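Local coordinates for alpha-actinin-like protein 1 (Schizosaccharomyces pombe, PDB 5BVR) that binds actin filaments and takes part in forming and organising the actin ring during cytokinesis, this chain being its N-terminal actin-binding domain of two calponin-homology domains, at residues A[41-46]-A[58-63]; A[69-74]-A[95-100]. All blocks are in the same frame, centred on the assembly; numbering follows the deposited sequence.

Contact 1 of 2, residues A[41-46]-A[58-63]; sequences DGILLI and GRYNRN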
ATOM      1  N   ASP A  41       6.384  19.602   7.674  1.00 19.48           N
ATOM      2  CA  ASP A  41       6.930  20.714   6.886  1.00 21.25           C
ATOM      3  C   ASP A  41       6.593  20.651   5.399  1.00 19.49           C
ATOM      4  O   ASP A  41       7.034  21.504   4.613  1.00 19.95           O
ATOM      5  CB  ASP A  41       8.443  20.856   7.097  1.00 21.00           C
ATOM      6  CG  ASP A  41       9.245  19.684   6.553  1.00 26.14           C
ATOM      7  OD1 ASP A  41       8.741  18.902   5.714  1.00 22.83           O
ATOM      8  OD2 ASP A  41      10.413  19.539   6.988  1.00 31.49           O
ATOM      9  N   GLY A  42       5.826  19.637   5.006  1.00 18.15           N
ATOM     10  CA  GLY A  42       5.335  19.529   3.643  1.00 19.64           C
ATOM     11  C   GLY A  42       6.283  18.924   2.630  1.00 18.14           C
ATOM     12  O   GLY A  42       5.838  18.583   1.528  1.00 17.68           O
ATOM     13  N   ILE A  43       7.558  18.765   2.973  1.00 18.48           N
ATOM     14  CA  ILE A  43       8.554  18.418   1.960  1.00 17.93           C
ATOM     15  C   ILE A  43       8.380  16.972   1.472  1.00 18.65           C
ATOM     16  O   ILE A  43       8.380  16.722   0.270  1.00 19.98           O
ATOM     17  CB  ILE A  43       9.978  18.640   2.467  1.00 19.25           C
ATOM     18  CG1 ILE A  43      10.220  20.140   2.621  1.00 22.09           C
ATOM     19  CG2 ILE A  43      11.021  18.026   1.513  1.00 21.93           C
ATOM     20  CD1 ILE A  43      11.466  20.459   3.396  1.00 22.94           C
ATOM     21  N   LEU A  44       8.246  16.023   2.396  1.00 17.94           N
ATOM     22  CA  LEU A  44       8.146  14.622   1.978  1.00 18.21           C
ATOM     23  C   LEU A  44       6.839  14.352   1.250  1.00 18.70           C
ATOM     24  O   LEU A  44       6.784  13.512   0.343  1.00 18.76           O
ATOM     25  CB  LEU A  44       8.325  13.682   3.155  1.00 20.94           C
ATOM     26  CG  LEU A  44       9.728  13.662   3.764  1.00 22.89           C
ATOM     27  CD1 LEU A  44       9.792  12.625   4.849  1.00 22.97           C
ATOM     28  CD2 LEU A  44      10.842  13.430   2.735  1.00 25.36           C
ATOM     29  N   LEU A  45       5.783  15.063   1.629  1.00 18.52           N
ATOM     30  CA  LEU A  45       4.528  14.946   0.901  1.00 18.03           C
ATOM     31  C   LEU A  45       4.690  15.446  -0.537  1.00 16.59           C
ATOM     32  O   LEU A  45       4.291  14.792  -1.488  1.00 17.96           O
ATOM     33  CB  LEU A  45       3.428  15.709   1.625  1.00 20.81           C
ATOM     34  CG  LEU A  45       2.014  15.619   1.087  1.00 19.52           C
ATOM     35  CD1 LEU A  45       1.586  14.156   0.977  1.00 22.33           C
ATOM     36  CD2 LEU A  45       1.081  16.408   2.012  1.00 23.26           C
ATOM     37  N   ILE A  46       5.313  16.600  -0.719  1.00 16.89           N
ATOM     38  CA  ILE A  46       5.552  17.083  -2.071  1.00 18.66           C
ATOM     39  C   ILE A  46       6.381  16.094  -2.870  1.00 19.08           C
ATOM     40  O   ILE A  46       6.041  15.772  -4.015  1.00 20.72           O
ATOM     41  CB  ILE A  46       6.240  18.441  -2.035  1.00 18.13           C
ATOM     42  CG1 ILE A  46       5.238  19.501  -1.574  1.00 18.06           C
ATOM     43  CG2 ILE A  46       6.838  18.819  -3.419  1.00 21.01           C
ATOM     44  CD1 ILE A  46       5.895  20.834  -1.194  1.00 18.56           C
ATOM     45  N   GLY A  58       7.638  21.699  -9.029  1.00 29.56           N
ATOM     46  CA  GLY A  58       8.295  22.995  -9.044  1.00 32.64           C
ATOM     47  C   GLY A  58       8.870  23.418  -7.702  1.00 35.71           C
ATOM     48  O   GLY A  58       9.171  22.590  -6.847  1.00 35.23           O
ATOM     49  N   ARG A  59       9.032  24.720  -7.508  1.00 28.83           N
ATOM     50  CA  ARG A  59       9.758  25.191  -6.341  1.00 34.07           C
ATOM     51  C   ARG A  59       8.898  25.181  -5.078  1.00 27.39           C
ATOM     52  O   ARG A  59       7.685  25.340  -5.119  1.00 28.02           O
ATOM     53  CB  ARG A  59      10.394  26.562  -6.596  1.00 42.61           C
ATOM     54  CG  ARG A  59      11.910  26.450  -6.779  1.00 56.84           C
ATOM     55  CD  ARG A  59      12.570  27.762  -7.150  1.00 68.56           C
ATOM     56  NE  ARG A  59      11.873  28.906  -6.568  1.00 76.78           N
ATOM     57  CZ  ARG A  59      11.074  29.736  -7.236  1.00 80.28           C
ATOM     58  NH1 ARG A  59      10.859  29.583  -8.538  1.00 81.58           N
ATOM     59  NH2 ARG A  59      10.489  30.739  -6.595  1.00 80.58           N
ATOM     60  N   TYR A  60       9.550  24.936  -3.955  1.00 25.89           N
ATOM     61  CA  TYR A  60       8.884  24.983  -2.660  1.00 21.79           C
ATOM     62  C   TYR A  60       9.939  25.330  -1.638  1.00 23.77           C
ATOM     63  O   TYR A  60      11.112  25.485  -1.985  1.00 28.48           O
ATOM     64  CB  TYR A  60       8.204  23.654  -2.339  1.00 21.07           C
ATOM     65  CG  TYR A  60       9.131  22.471  -2.368  1.00 18.89           C
ATOM     66  CD1 TYR A  60       9.340  21.768  -3.547  1.00 23.00           C
ATOM     67  CD2 TYR A  60       9.808  22.048  -1.233  1.00 23.75           C
ATOM     68  CE1 TYR A  60      10.189  20.681  -3.595  1.00 26.55           C
ATOM     69  CE2 TYR A  60      10.649  20.950  -1.267  1.00 27.10           C
ATOM     70  CZ  TYR A  60      10.839  20.269  -2.460  1.00 26.78           C
ATOM     71  OH  TYR A  60      11.671  19.173  -2.540  1.00 32.38           O
ATOM     72  N   ASN A  61       9.534  25.507  -0.386  1.00 24.39           N
ATOM     73  CA  ASN A  61      10.455  25.940   0.655  1.00 21.75           C
ATOM     74  C   ASN A  61      11.237  24.741   1.172  1.00 25.32           C
ATOM     75  O   ASN A  61      10.673  23.862   1.802  1.00 23.15           O
ATOM     76  CB  ASN A  61       9.691  26.610   1.790  1.00 26.38           C
ATOM     77  CG  ASN A  61       8.784  27.726   1.312  1.00 29.88           C
ATOM     78  OD1 ASN A  61       9.225  28.655   0.628  1.00 32.92           O
ATOM     79  ND2 ASN A  61       7.508  27.642   1.668  1.00 28.86           N
ATOM     80  N   ARG A  62      12.537  24.701   0.902  1.00 27.28           N
ATOM     81  CA  ARG A  62      13.360  23.553   1.281  1.00 26.53           C
ATOM     82  C   ARG A  62      13.956  23.684   2.692  1.00 24.96           C
ATOM     83  O   ARG A  62      14.520  22.717   3.214  1.00 32.47           O
ATOM     84  CB  ARG A  62      14.457  23.327   0.228  1.00 32.99           C
ATOM     85  CG  ARG A  62      13.896  23.037  -1.160  1.00 40.24           C
ATOM     86  CD  ARG A  62      14.981  22.736  -2.182  1.00 49.47           C
ATOM     87  NE  ARG A  62      15.767  21.562  -1.817  1.00 53.52           N
ATOM     88  CZ  ARG A  62      16.889  21.193  -2.426  1.00 56.75           C
ATOM     89  NH1 ARG A  62      17.372  21.909  -3.438  1.00 56.11           N
ATOM     90  NH2 ARG A  62      17.536  20.110  -2.015  1.00 55.58           N
ATOM     91  N   ASN A  63      13.825  24.864   3.299  1.00 31.36           N
ATOM     92  CA  ASN A  63      14.229  25.091   4.682  1.00 33.87           C
ATOM     93  C   ASN A  63      13.104  25.803   5.432  1.00 34.44           C
ATOM     94  O   ASN A  63      13.257  26.937   5.875  1.00 34.11           O
ATOM     95  CB  ASN A  63      15.517  25.940   4.705  1.00 42.51           C
ATOM     96  CG  ASN A  63      16.730  25.183   5.225  1.00 53.48           C
ATOM     97  OD1 ASN A  63      16.717  23.964   5.374  1.00 58.46           O
ATOM     98  ND2 ASN A  63      17.803  25.926   5.499  1.00 60.76           N
TER
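Tyr60 lays its ring against the first turn of helix 43-53, where Ile43 and Ile46 stand one above the other. The ring gets there through an uncommon first torsion: CG sits between the backbone N and the carbonyl carbon (chi1 56°), the crowded position. From the backbone outward, CB meets the tip of Ile46, and so does CG, which lies 3.8 Å from Ile46 CD1; CD2 also lies beside that methyl. Along one side of the ring, CD1 and CE1 run beside Ile46 CG2, which reaches over the face as a CH-pi contact, 4.2 Å from the ring centroid and 27° off the normal. The two side chains slide past each other in opposite directions, so CD1 of Ile46 ends near the root of the tyrosine while CG2 is placed farther out. At the CE2 corner, Ile43 CG1 comes obliquely to 4.0 Å from Tyr60 CE2, this isoleucine crossing Tyr60 at about a right angle.

Ile43 continues past the ring: its CD1 packs on the backbone carbonyls of the next two loop residues, 3.8 Å from Arg62 O. The carbonyl of Asn61 accepts a hydrogen bond from Asn73 ND2 of helix 67-83. An alanine in place of Tyr60 would remove the ring from both isoleucines and would probably loosen the loop's hold on this turn. Just before the helix, Asp41 OD1 accepts the Ile43 backbone N-H at 3.0 Å in a nearly straight bond (168°), approached from above the carboxylate plane. An Asx turn through the N-cap residue Gly42, whose positive phi suits glycine, thus starts helix 43-53, and the 58-63 loop leading to helix 67-83 packs its first turn, in the first of two tandem calponin-homology domains.

Contact 2 of 2, residues A[69-74]-A[95-100]; sequences HRLENV and DIVDGN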
ATOM      1  N   HIS A  69       5.908  28.913   6.132  1.00 20.84           N
ATOM      2  CA  HIS A  69       6.482  28.187   4.995  1.00 20.57           C
ATOM      3  C   HIS A  69       6.106  26.718   4.998  1.00 20.90           C
ATOM      4  O   HIS A  69       6.013  26.107   3.940  1.00 20.84           O
ATOM      5  CB  HIS A  69       7.982  28.397   4.971  1.00 24.43           C
ATOM      6  CG  HIS A  69       8.343  29.823   4.700  1.00 30.22           C
ATOM      7  ND1 HIS A  69       9.290  30.517   5.420  1.00 36.12           N
ATOM      8  CD2 HIS A  69       7.824  30.701   3.811  1.00 25.55           C
ATOM      9  CE1 HIS A  69       9.361  31.757   4.966  1.00 37.32           C
ATOM     10  NE2 HIS A  69       8.481  31.896   3.990  1.00 33.74           N
ATOM     11  N   ARG A  70       5.856  26.154   6.176  1.00 20.05           N
ATOM     12  CA  ARG A  70       5.366  24.782   6.249  1.00 18.30           C
ATOM     13  C   ARG A  70       3.949  24.749   5.718  1.00 19.50           C
ATOM     14  O   ARG A  70       3.587  23.863   4.943  1.00 18.68           O
ATOM     15  CB  ARG A  70       5.448  24.251   7.691  1.00 20.69           C
ATOM     16  CG  ARG A  70       6.890  24.184   8.213  1.00 24.35           C
ATOM     17  CD  ARG A  70       7.072  23.386   9.511  1.00 30.45           C
ATOM     18  NE  ARG A  70       6.483  24.019  10.678  1.00 41.87           N
ATOM     19  CZ  ARG A  70       7.099  24.920  11.442  1.00 49.70           C
ATOM     20  NH1 ARG A  70       8.333  25.321  11.153  1.00 53.66           N
ATOM     21  NH2 ARG A  70       6.473  25.430  12.498  1.00 43.91           N
ATOM     22  N   LEU A  71       3.125  25.700   6.139  1.00 19.16           N
ATOM     23  CA  LEU A  71       1.782  25.800   5.613  1.00 16.24           C
ATOM     24  C   LEU A  71       1.801  25.992   4.095  1.00 15.26           C
ATOM     25  O   LEU A  71       1.032  25.350   3.390  1.00 18.19           O
ATOM     26  CB  LEU A  71       1.005  26.928   6.282  1.00 17.43           C
ATOM     27  CG  LEU A  71       0.657  26.691   7.758  1.00 18.25           C
ATOM     28  CD1 LEU A  71       0.231  28.002   8.407  1.00 18.46           C
ATOM     29  CD2 LEU A  71      -0.443  25.650   7.933  1.00 18.34           C
ATOM     30  N   GLU A  72       2.704  26.825   3.586  1.00 17.43           N
ATOM     31  CA  GLU A  72       2.800  27.027   2.144  1.00 16.91           C
ATOM     32  C   GLU A  72       3.095  25.717   1.426  1.00 16.98           C
ATOM     33  O   GLU A  72       2.468  25.402   0.402  1.00 20.48           O
ATOM     34  CB  GLU A  72       3.891  28.055   1.793  1.00 18.87           C
ATOM     35  CG  GLU A  72       3.520  29.497   2.014  1.00 28.67           C
ATOM     36  CD  GLU A  72       4.691  30.424   1.745  1.00 32.48           C
ATOM     37  OE1 GLU A  72       5.757  29.937   1.313  1.00 30.55           O
ATOM     38  OE2 GLU A  72       4.545  31.632   1.985  1.00 33.68           O
ATOM     39  N   ASN A  73       4.059  24.964   1.951  1.00 18.20           N
ATOM     40  CA  ASN A  73       4.420  23.680   1.350  1.00 17.14           C
ATOM     41  C   ASN A  73       3.250  22.721   1.363  1.00 17.25           C
ATOM     42  O   ASN A  73       2.934  22.105   0.351  1.00 17.55           O
ATOM     43  CB  ASN A  73       5.616  23.008   2.043  1.00 18.44           C
ATOM     44  CG  ASN A  73       6.950  23.679   1.728  1.00 19.35           C
ATOM     45  OD1 ASN A  73       7.051  24.527   0.839  1.00 20.72           O
ATOM     46  ND2 ASN A  73       7.981  23.268   2.437  1.00 21.89           N
ATOM     47  N   VAL A  74       2.590  22.594   2.504  1.00 16.92           N
ATOM     48  CA  VAL A  74       1.505  21.646   2.580  1.00 15.84           C
ATOM     49  C   VAL A  74       0.352  22.068   1.659  1.00 16.27           C
ATOM     50  O   VAL A  74      -0.271  21.223   1.003  1.00 16.62           O
ATOM     51  CB  VAL A  74       1.028  21.475   4.035  1.00 16.05           C
ATOM     52  CG1 VAL A  74      -0.208  20.623   4.082  1.00 15.51           C
ATOM     53  CG2 VAL A  74       2.106  20.837   4.875  1.00 17.70           C
ATOM     54  N   ASP A  95      -3.888  20.850   9.507  1.00 19.55           N
ATOM     55  CA  ASP A  95      -4.104  19.492   9.997  1.00 18.80           C
ATOM     56  C   ASP A  95      -2.857  18.640   9.802  1.00 19.12           C
ATOM     57  O   ASP A  95      -2.564  17.728  10.593  1.00 20.71           O
ATOM     58  CB  ASP A  95      -5.285  18.848   9.283  1.00 18.19           C
ATOM     59  CG  ASP A  95      -6.598  19.558   9.562  1.00 19.76           C
ATOM     60  OD1 ASP A  95      -6.872  19.864  10.754  1.00 22.79           O
ATOM     61  OD2 ASP A  95      -7.351  19.810   8.600  1.00 24.08           O
ATOM     62  N   ILE A  96      -2.127  18.909   8.722  1.00 18.07           N
ATOM     63  CA  ILE A  96      -0.899  18.188   8.438  1.00 17.46           C
ATOM     64  C   ILE A  96       0.268  18.778   9.232  1.00 18.39           C
ATOM     65  O   ILE A  96       1.022  18.046   9.867  1.00 18.68           O
ATOM     66  CB  ILE A  96      -0.615  18.131   6.915  1.00 18.18           C
ATOM     67  CG1 ILE A  96      -1.769  17.395   6.208  1.00 26.06           C
ATOM     68  CG2 ILE A  96       0.696  17.450   6.644  1.00 18.57           C
ATOM     69  CD1 ILE A  96      -1.769  17.530   4.715  1.00 34.43           C
ATOM     70  N   VAL A  97       0.405  20.105   9.200  1.00 18.11           N
ATOM     71  CA  VAL A  97       1.471  20.777   9.943  1.00 18.60           C
ATOM     72  C   VAL A  97       1.424  20.394  11.425  1.00 21.61           C
ATOM     73  O   VAL A  97       2.472  20.159  12.029  1.00 22.70           O
ATOM     74  CB  VAL A  97       1.425  22.310   9.752  1.00 19.16           C
ATOM     75  CG1 VAL A  97       2.441  23.033  10.671  1.00 20.26           C
ATOM     76  CG2 VAL A  97       1.660  22.650   8.289  1.00 19.83           C
ATOM     77  N   ASP A  98       0.214  20.264  11.981  1.00 20.20           N
ATOM     78  CA  ASP A  98       0.034  19.951  13.402  1.00 20.66           C
ATOM     79  C   ASP A  98      -0.162  18.474  13.714  1.00 20.37           C
ATOM     80  O   ASP A  98      -0.451  18.117  14.863  1.00 22.92           O
ATOM     81  CB  ASP A  98      -1.121  20.777  13.949  1.00 20.67           C
ATOM     82  CG  ASP A  98      -0.808  22.262  13.975  1.00 23.60           C
ATOM     83  OD1 ASP A  98       0.381  22.611  14.102  1.00 23.91           O
ATOM     84  OD2 ASP A  98      -1.768  23.033  13.883  1.00 26.76           O
ATOM     85  N   GLY A  99       0.009  17.612  12.712  1.00 19.65           N
ATOM     86  CA  GLY A  99       0.105  16.186  12.973  1.00 22.15           C
ATOM     87  C   GLY A  99      -1.173  15.487  13.376  1.00 21.85           C
ATOM     88  O   GLY A  99      -1.149  14.629  14.260  1.00 22.96           O
ATOM     89  N   ASN A 100      -2.284  15.839  12.749  1.00 18.95           N
ATOM     90  CA  ASN A 100      -3.529  15.111  12.949  1.00 18.73           C
ATOM     91  C   ASN A 100      -3.399  13.745  12.264  1.00 18.39           C
ATOM     92  O   ASN A 100      -3.588  13.628  11.054  1.00 18.20           O
ATOM     93  CB  ASN A 100      -4.707  15.897  12.383  1.00 18.60           C
ATOM     94  CG  ASN A 100      -6.050  15.270  12.727  1.00 20.06           C
ATOM     95  OD1 ASN A 100      -6.231  14.048  12.661  1.00 20.94           O
ATOM     96  ND2 ASN A 100      -6.997  16.114  13.133  1.00 22.45           N
TER
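Two helices of the first calponin-homology domain pack here through aliphatic branches: helix 67-83 meets the short helix 93-97, which lies in the actin-binding region. Val97 buries more surface in this contact than any other residue. It points toward the longer helix with CG1 anti to its backbone N (chi1 173°), which sends the two methyls to different neighbours. CG2 turns into the angle between Leu71 and Val74, 3.7 Å from Leu71 CD2 and 3.9 Å from Val74 CG2; Leu71 crosses the valine at about a right angle, while Val74 meets it obliquely. CG1 goes the other way, to the edge of the Arg70 guanidinium and near its plane, with NE the atom it approaches.

Arg70 also crosses Val97 at about a right angle, its chain bent at chi3 (-69°). The charged end is tied on the loop side, where NH1 donates to the backbone carbonyls of Arg65 and Pro64; towards Val97 the arginine presents CB, near CG2, besides the guanidinium edge.

One turn along, CG2 of Val74 lies between Val97 CG2 and Ile96 CG2, whereas CG1, of these two partners, meets Ile96 alone, crossing it obliquely and lying over CB as well as the chain end. Ile96 is buried and also touches Leu45, Leu78 and Leu107.

Directly beyond these side chains the short helix stops in a Schellman motif, Gly99 supplying the positive phi, with Asn100 N reaching back to Asp95 O and Gly99 N to Ile96 O. The tightest meeting of the whole interface is Val74 CG1 against Ile96 CD1, at 3.5 Å.

In the fold
Contact 1 closes before contact 2 opens along the chain, and their centres lie 10 Å apart on the same side of the molecule, within the first calponin-homology domain. Helix 67-83 joins them. It follows helix 43-53 in sequence and presents one flank to the 58-63 loop and another to helix 93-97. Asn73 sits at the junction, packed by Tyr60 and Ile46, with Glu72 beside it: Asn61 ND2 probably donates to Glu72 OE1. Contact 1 lies at the surface, contact 2 is buried. Together they connect the loop at 58-63, through one helix, to the 95-100 segment of the actin-binding region.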